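3-polyprenyl-4-hydroxybenzoate decarboxylase and related decarboxylases (Pelotomaculum thermopropionicum, PDB 6H6X) is a prenylated-FMN-dependent decarboxylase of the UbiD family, which interconverts 2,5-furandicarboxylic acid and 2-furoic acid. Local coordinates at residues Y130-D142 with L184-L197. The protein carries 8 engineered substitutions. Sequence-based numbering, arbitrary orientation.
Sequences YITAAILIARDPD and LEIALAIGVHPAVL
Ile135 and Ile137 pair with Ala189 and Ala187 as the two hydrogen-bonded pairs of an antiparallel ladder, a compact example of how two strands are joined by backbone bonds while their two faces are packed separately. Each pair is closed by two bonds. Both bonds of the Ile137-Ala187 pair are nearly straight, Ile137 N to Ala187 O being 2.7 Å with 171° at the hydrogen; those of the Ile135-Ala189 pair are more bent. Between these rungs CA-H groups lean on the same oxygens, Leu188 CA lying 3.2 Å from Ile135 O. Past the last rung a water takes over, donating to Ala133 O (2.6 Å) and accepting from Gly191 N.

The apolar contacts divide by face. On one, Leu136 has CG anti to the backbone N (chi1 -169°), which carries its branched end over to Leu188 and Ile186, whose side chains it crosses obliquely: CG meets Leu188 CD2 at 3.7 Å, while CD2 meets Ile186 CG2. An alanine in place of Leu136 would probably lose the CG, CD1 and CD2 contacts with Leu188 CD2 and the Ile186 methyls, and the packing against Leu170, leaving a gap on this face. Farther along, Ala134 CB rests on Ile190 CG1 at 3.6 Å. On the other face, Ile135 CG1 touches Ala189 CB, and its two methyls meet the first turn of the helix beginning at Pro194, crossing the side chains there at about a right angle: CD1 meets Val196 CG1 and CG2 meets Leu197 CD2, both at 3.8 Å. That helix is capped by His193 ND1, which accepts from Ala195 N.

Strand 146-157 pairs with the other edge of 130-139, and strand 240-246 with that of 184-190, within the Rift-related domain's antiparallel sheet. Helix 169-179 packs on Leu136 through Leu170, and Thr132 touches the prenylated flavin.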
ATOM      1  N   TYR B 130      -5.289  22.101  21.745  1.00 49.49           N
ATOM      2  CA  TYR B 130      -4.885  22.883  20.577  1.00 44.18           C
ATOM      3  C   TYR B 130      -6.037  23.125  19.652  1.00 42.53           C
ATOM      4  O   TYR B 130      -6.829  22.224  19.397  1.00 43.50           O
ATOM      5  CB  TYR B 130      -3.808  22.157  19.786  1.00 46.57           C
ATOM      6  CG  TYR B 130      -2.412  22.517  20.198  1.00 43.89           C
ATOM      7  CD1 TYR B 130      -1.819  21.908  21.267  1.00 49.61           C
ATOM      8  CD2 TYR B 130      -1.672  23.439  19.482  1.00 48.78           C
ATOM      9  CE1 TYR B 130      -0.526  22.218  21.653  1.00 49.98           C
ATOM     10  CE2 TYR B 130      -0.395  23.757  19.852  1.00 50.60           C
ATOM     11  CZ  TYR B 130       0.164  23.126  20.959  1.00 52.00           C
ATOM     12  OH  TYR B 130       1.435  23.396  21.353  1.00 55.19           O
ATOM     13  N   ILE B 131      -6.116  24.350  19.153  1.00 42.46           N
ATOM     14  CA  ILE B 131      -7.039  24.715  18.067  1.00 43.49           C
ATOM     15  C   ILE B 131      -6.265  24.426  16.792  1.00 37.52           C
ATOM     16  O   ILE B 131      -5.221  25.015  16.581  1.00 37.35           O
ATOM     17  CB  ILE B 131      -7.422  26.214  18.140  1.00 44.31           C
ATOM     18  CG1 ILE B 131      -8.150  26.497  19.470  1.00 45.73           C
ATOM     19  CG2 ILE B 131      -8.278  26.625  16.953  1.00 42.03           C
ATOM     20  CD1 ILE B 131      -8.470  27.954  19.676  1.00 45.84           C
ATOM     21  N   THR B 132      -6.775  23.507  15.971  1.00 36.57           N
ATOM     22  CA  THR B 132      -6.061  23.032  14.788  1.00 38.09           C
ATOM     23  C   THR B 132      -6.759  23.332  13.467  1.00 35.98           C
ATOM     24  O   THR B 132      -6.169  23.074  12.448  1.00 37.48           O
ATOM     25  CB  THR B 132      -5.842  21.526  14.840  1.00 36.72           C
ATOM     26  OG1 THR B 132      -7.098  20.886  15.062  1.00 37.07           O
ATOM     27  CG2 THR B 132      -4.932  21.181  16.011  1.00 42.07           C
ATOM     28  N   ALA B 133      -7.986  23.851  13.488  1.00 35.56           N
ATOM     29  CA  ALA B 133      -8.730  24.066  12.257  1.00 35.83           C
ATOM     30  C   ALA B 133      -9.201  25.495  12.011  1.00 35.17           C
ATOM     31  O   ALA B 133     -10.172  25.721  11.293  1.00 44.99           O
ATOM     32  CB  ALA B 133      -9.899  23.116  12.196  1.00 33.27           C
ATOM     33  N   ALA B 134      -8.503  26.447  12.572  1.00 34.49           N
ATOM     34  CA  ALA B 134      -8.880  27.834  12.483  1.00 37.63           C
ATOM     35  C   ALA B 134      -8.125  28.448  11.341  1.00 36.93           C
ATOM     36  O   ALA B 134      -6.908  28.342  11.292  1.00 40.72           O
ATOM     37  CB  ALA B 134      -8.528  28.592  13.752  1.00 38.31           C
ATOM     38  N   ILE B 135      -8.850  29.106  10.434  1.00 36.49           N
ATOM     39  CA  ILE B 135      -8.210  29.989   9.481  1.00 36.02           C
ATOM     40  C   ILE B 135      -7.903  31.322  10.162  1.00 36.55           C
ATOM     41  O   ILE B 135      -8.722  31.857  10.887  1.00 37.52           O
ATOM     42  CB  ILE B 135      -9.003  30.162   8.180  1.00 37.46           C
ATOM     43  CG1 ILE B 135     -10.341  30.893   8.377  1.00 39.86           C
ATOM     44  CG2 ILE B 135      -9.215  28.816   7.530  1.00 35.02           C
ATOM     45  CD1 ILE B 135     -11.045  31.207   7.048  1.00 43.23           C
ATOM     46  N   LEU B 136      -6.698  31.824   9.961  1.00 37.75           N
ATOM     47  CA  LEU B 136      -6.217  33.040  10.589  1.00 40.55           C
ATOM     48  C   LEU B 136      -6.172  34.122   9.503  1.00 41.60           C
ATOM     49  O   LEU B 136      -5.398  34.008   8.567  1.00 41.06           O
ATOM     50  CB  LEU B 136      -4.826  32.837  11.161  1.00 42.91           C
ATOM     51  CG  LEU B 136      -4.315  33.953  12.083  1.00 45.43           C
ATOM     52  CD1 LEU B 136      -3.289  33.386  13.052  1.00 47.97           C
ATOM     53  CD2 LEU B 136      -3.749  35.128  11.316  1.00 49.31           C
ATOM     54  N   ILE B 137      -7.024  35.141   9.631  1.00 39.76           N
ATOM     55  CA  ILE B 137      -7.129  36.224   8.674  1.00 40.62           C
ATOM     56  C   ILE B 137      -6.414  37.442   9.279  1.00 42.12           C
ATOM     57  O   ILE B 137      -6.673  37.819  10.408  1.00 42.11           O
ATOM     58  CB  ILE B 137      -8.603  36.526   8.385  1.00 36.91           C
ATOM     59  CG1 ILE B 137      -9.270  35.304   7.822  1.00 33.23           C
ATOM     60  CG2 ILE B 137      -8.764  37.678   7.397  1.00 40.46           C
ATOM     61  CD1 ILE B 137     -10.742  35.225   8.145  1.00 37.44           C
ATOM     62  N   ALA B 138      -5.509  38.031   8.519  1.00 47.08           N
ATOM     63  CA  ALA B 138      -4.817  39.258   8.936  1.00 54.30           C
ATOM     64  C   ALA B 138      -4.504  40.185   7.745  1.00 52.58           C
ATOM     65  O   ALA B 138      -4.547  39.769   6.562  1.00 61.34           O
ATOM     66  CB  ALA B 138      -3.555  38.898   9.676  1.00 52.86           C
ATOM     67  N   ARG B 139      -4.225  41.451   8.058  1.00 56.92           N
ATOM     68  CA  ARG B 139      -3.805  42.420   7.040  1.00 64.68           C
ATOM     69  C   ARG B 139      -2.392  42.940   7.276  1.00 67.94           C
ATOM     70  O   ARG B 139      -1.965  43.093   8.411  1.00 65.18           O
ATOM     71  CB  ARG B 139      -4.790  43.583   6.949  1.00 69.87           C
ATOM     72  CG  ARG B 139      -6.076  43.223   6.217  1.00 76.63           C
ATOM     73  CD  ARG B 139      -6.996  44.428   5.984  1.00 81.61           C
ATOM     74  NE  ARG B 139      -8.213  44.027   5.257  1.00 84.46           N
ATOM     75  CZ  ARG B 139      -8.328  43.949   3.921  1.00 78.11           C
ATOM     76  NH1 ARG B 139      -7.337  44.283   3.110  1.00 76.50           N
ATOM     77  NH2 ARG B 139      -9.466  43.544   3.367  1.00 75.59           N
ATOM     78  N   ASP B 140      -1.687  43.227   6.181  1.00 78.76           N
ATOM     79  CA  ASP B 140      -0.347  43.810   6.233  1.00 84.62           C
ATOM     80  C   ASP B 140      -0.518  45.226   6.815  1.00 85.35           C
ATOM     81  O   ASP B 140      -1.290  46.046   6.298  1.00 68.08           O
ATOM     82  CB  ASP B 140       0.260  43.827   4.821  1.00 89.87           C
ATOM     83  CG  ASP B 140       1.745  44.204   4.794  1.00 93.19           C
ATOM     84  OD1 ASP B 140       2.083  45.272   5.322  1.00 99.87           O
ATOM     85  OD2 ASP B 140       2.576  43.464   4.205  1.00 91.06           O
ATOM     86  N   PRO B 141       0.150  45.499   7.940  1.00 91.16           N
ATOM     87  CA  PRO B 141      -0.054  46.800   8.569  1.00 99.73           C
ATOM     88  C   PRO B 141       0.460  48.023   7.749  1.00108.11           C
ATOM     89  O   PRO B 141       0.023  49.135   8.024  1.00104.84           O
ATOM     90  CB  PRO B 141       0.666  46.645   9.916  1.00 96.76           C
ATOM     91  CG  PRO B 141       1.743  45.646   9.658  1.00 92.80           C
ATOM     92  CD  PRO B 141       1.202  44.709   8.608  1.00 91.16           C
ATOM     93  N   ASP B 142       1.331  47.818   6.750  1.00116.33           N
ATOM     94  CA  ASP B 142       1.782  48.905   5.833  1.00114.43           C
ATOM     95  C   ASP B 142       1.085  48.900   4.466  1.00106.86           C
ATOM     96  O   ASP B 142       0.641  49.941   4.024  1.00120.26           O
ATOM     97  CB  ASP B 142       3.308  48.863   5.597  1.00110.44           C
ATOM     98  CG  ASP B 142       4.126  49.013   6.891  1.00111.02           C
ATOM     99  OD1 ASP B 142       3.622  49.606   7.882  1.00101.57           O
ATOM    100  OD2 ASP B 142       5.291  48.534   6.922  1.00113.83           O
ATOM    101  N   LEU B 184      -0.454  43.101  16.031  1.00 81.09           N
ATOM    102  CA  LEU B 184      -1.093  42.760  14.750  1.00 71.03           C
ATOM    103  C   LEU B 184      -2.474  42.196  15.023  1.00 58.48           C
ATOM    104  O   LEU B 184      -2.593  41.150  15.657  1.00 60.67           O
ATOM    105  CB  LEU B 184      -0.261  41.737  13.983  1.00 74.67           C
ATOM    106  CG  LEU B 184      -0.849  41.349  12.630  1.00 80.02           C
ATOM    107  CD1 LEU B 184      -0.690  42.478  11.622  1.00 81.58           C
ATOM    108  CD2 LEU B 184      -0.156  40.092  12.146  1.00 83.90           C
ATOM    109  N   GLU B 185      -3.497  42.894  14.559  1.00 56.81           N
ATOM    110  CA  GLU B 185      -4.886  42.450  14.693  1.00 67.53           C
ATOM    111  C   GLU B 185      -5.160  41.249  13.787  1.00 63.64           C
ATOM    112  O   GLU B 185      -4.734  41.235  12.636  1.00 64.10           O
ATOM    113  CB  GLU B 185      -5.843  43.586  14.303  1.00 77.60           C
ATOM    114  CG  GLU B 185      -5.823  44.774  15.252  1.00 84.22           C
ATOM    115  CD  GLU B 185      -6.924  45.796  14.977  1.00 90.94           C
ATOM    116  OE1 GLU B 185      -7.531  45.816  13.869  1.00 89.55           O
ATOM    117  OE2 GLU B 185      -7.178  46.611  15.893  1.00102.92           O
ATOM    118  N   ILE B 186      -5.853  40.244  14.318  1.00 60.20           N
ATOM    119  CA  ILE B 186      -6.184  39.032  13.565  1.00 51.13           C
ATOM    120  C   ILE B 186      -7.563  38.574  13.883  1.00 45.61           C
ATOM    121  O   ILE B 186      -8.119  38.904  14.924  1.00 50.64           O
ATOM    122  CB  ILE B 186      -5.226  37.854  13.859  1.00 51.37           C
ATOM    123  CG1 ILE B 186      -5.393  37.311  15.280  1.00 53.34           C
ATOM    124  CG2 ILE B 186      -3.771  38.256  13.604  1.00 50.83           C
ATOM    125  CD1 ILE B 186      -4.541  36.092  15.548  1.00 53.82           C
ATOM    126  N   ALA B 187      -8.098  37.766  12.994  1.00 42.35           N
ATOM    127  CA  ALA B 187      -9.257  36.972  13.311  1.00 43.68           C
ATOM    128  C   ALA B 187      -9.086  35.483  12.963  1.00 41.53           C
ATOM    129  O   ALA B 187      -8.433  35.128  11.986  1.00 42.48           O
ATOM    130  CB  ALA B 187     -10.464  37.560  12.595  1.00 45.03           C
ATOM    131  N   LEU B 188      -9.688  34.652  13.788  1.00 37.72           N
ATOM    132  CA  LEU B 188      -9.629  33.220  13.642  1.00 42.95           C
ATOM    133  C   LEU B 188     -11.010  32.723  13.366  1.00 44.23           C
ATOM    134  O   LEU B 188     -11.905  32.993  14.144  1.00 45.36           O
ATOM    135  CB  LEU B 188      -9.159  32.599  14.943  1.00 44.74           C
ATOM    136  CG  LEU B 188      -7.754  33.036  15.363  1.00 44.71           C
ATOM    137  CD1 LEU B 188      -7.534  32.551  16.772  1.00 54.45           C
ATOM    138  CD2 LEU B 188      -6.726  32.432  14.447  1.00 49.91           C
ATOM    139  N   ALA B 189     -11.216  32.008  12.262  1.00 40.54           N
ATOM    140  CA  ALA B 189     -12.537  31.402  11.996  1.00 39.01           C
ATOM    141  C   ALA B 189     -12.489  29.899  11.935  1.00 36.72           C
ATOM    142  O   ALA B 189     -11.640  29.359  11.273  1.00 45.78           O
ATOM    143  CB  ALA B 189     -13.061  31.945  10.701  1.00 36.91           C
ATOM    144  N   ILE B 190     -13.436  29.251  12.591  1.00 41.06           N
ATOM    145  CA  ILE B 190     -13.490  27.814  12.785  1.00 35.52           C
ATOM    146  C   ILE B 190     -14.828  27.331  12.302  1.00 35.77           C
ATOM    147  O   ILE B 190     -15.855  27.895  12.628  1.00 37.33           O
ATOM    148  CB  ILE B 190     -13.319  27.458  14.252  1.00 40.65           C
ATOM    149  CG1 ILE B 190     -11.955  27.896  14.782  1.00 42.92           C
ATOM    150  CG2 ILE B 190     -13.461  25.947  14.452  1.00 46.63           C
ATOM    151  CD1 ILE B 190     -11.851  27.832  16.306  1.00 48.91           C
ATOM    152  N   GLY B 191     -14.842  26.296  11.476  1.00 34.29           N
ATOM    153  CA  GLY B 191     -16.103  25.738  11.019  1.00 34.94           C
ATOM    154  C   GLY B 191     -16.490  26.425   9.744  1.00 39.08           C
ATOM    155  O   GLY B 191     -17.495  27.168   9.674  1.00 44.64           O
ATOM    156  N   VAL B 192     -15.688  26.166   8.728  1.00 36.76           N
ATOM    157  CA  VAL B 192     -15.957  26.678   7.395  1.00 35.45           C
ATOM    158  C   VAL B 192     -16.021  25.552   6.395  1.00 33.23           C
ATOM    159  O   VAL B 192     -15.697  24.392   6.651  1.00 40.21           O
ATOM    160  CB  VAL B 192     -14.918  27.718   6.979  1.00 40.15           C
ATOM    161  CG1 VAL B 192     -14.945  28.921   7.892  1.00 41.97           C
ATOM    162  CG2 VAL B 192     -13.492  27.141   6.946  1.00 43.48           C
ATOM    163  N   HIS B 193     -16.504  25.897   5.230  1.00 35.18           N
ATOM    164  CA  HIS B 193     -16.581  24.969   4.148  1.00 37.41           C
ATOM    165  C   HIS B 193     -15.173  24.494   3.778  1.00 35.18           C
ATOM    166  O   HIS B 193     -14.255  25.292   3.788  1.00 35.47           O
ATOM    167  CB  HIS B 193     -17.248  25.661   2.959  1.00 39.26           C
ATOM    168  CG  HIS B 193     -17.635  24.720   1.878  1.00 42.42           C
ATOM    169  ND1 HIS B 193     -16.765  24.356   0.877  1.00 41.57           N
ATOM    170  CD2 HIS B 193     -18.798  24.068   1.633  1.00 42.16           C
ATOM    171  CE1 HIS B 193     -17.380  23.528   0.054  1.00 39.12           C
ATOM    172  NE2 HIS B 193     -18.610  23.336   0.489  1.00 42.04           N
ATOM    173  N   PRO B 194     -15.001  23.216   3.412  1.00 38.45           N
ATOM    174  CA  PRO B 194     -13.685  22.742   2.980  1.00 39.44           C
ATOM    175  C   PRO B 194     -12.991  23.498   1.862  1.00 40.15           C
ATOM    176  O   PRO B 194     -11.746  23.511   1.815  1.00 34.92           O
ATOM    177  CB  PRO B 194     -13.959  21.312   2.519  1.00 39.38           C
ATOM    178  CG  PRO B 194     -15.135  20.877   3.366  1.00 42.29           C
ATOM    179  CD  PRO B 194     -15.985  22.108   3.493  1.00 37.52           C
ATOM    180  N   ALA B 195     -13.741  24.111   0.957  1.00 39.48           N
ATOM    181  CA  ALA B 195     -13.117  24.926  -0.089  1.00 39.06           C
ATOM    182  C   ALA B 195     -12.386  26.081   0.493  1.00 41.33           C
ATOM    183  O   ALA B 195     -11.362  26.513  -0.056  1.00 41.24           O
ATOM    184  CB  ALA B 195     -14.146  25.433  -1.099  1.00 42.43           C
ATOM    185  N   VAL B 196     -12.896  26.621   1.596  1.00 37.11           N
ATOM    186  CA  VAL B 196     -12.240  27.758   2.240  1.00 33.83           C
ATOM    187  C   VAL B 196     -10.914  27.331   2.907  1.00 38.63           C
ATOM    188  O   VAL B 196      -9.909  28.071   2.849  1.00 33.72           O
ATOM    189  CB  VAL B 196     -13.180  28.467   3.221  1.00 35.30           C
ATOM    190  CG1 VAL B 196     -12.499  29.645   3.884  1.00 36.52           C
ATOM    191  CG2 VAL B 196     -14.487  28.910   2.508  1.00 36.97           C
ATOM    192  N   LEU B 197     -10.921  26.138   3.510  1.00 35.63           N
ATOM    193  CA  LEU B 197      -9.759  25.546   4.152  1.00 37.02           C
ATOM    194  C   LEU B 197      -8.716  25.226   3.109  1.00 37.47           C
ATOM    195  O   LEU B 197      -7.538  25.539   3.295  1.00 35.85           O
ATOM    196  CB  LEU B 197     -10.126  24.284   4.926  1.00 35.17           C
ATOM    197  CG  LEU B 197     -11.032  24.438   6.133  1.00 36.61           C
ATOM    198  CD1 LEU B 197     -11.494  23.091   6.643  1.00 41.49           C
ATOM    199  CD2 LEU B 197     -10.392  25.190   7.243  1.00 37.58           C
TER
HETATM  200  O   HOH W   1     -12.535  25.114  10.324  1.00 38.02           O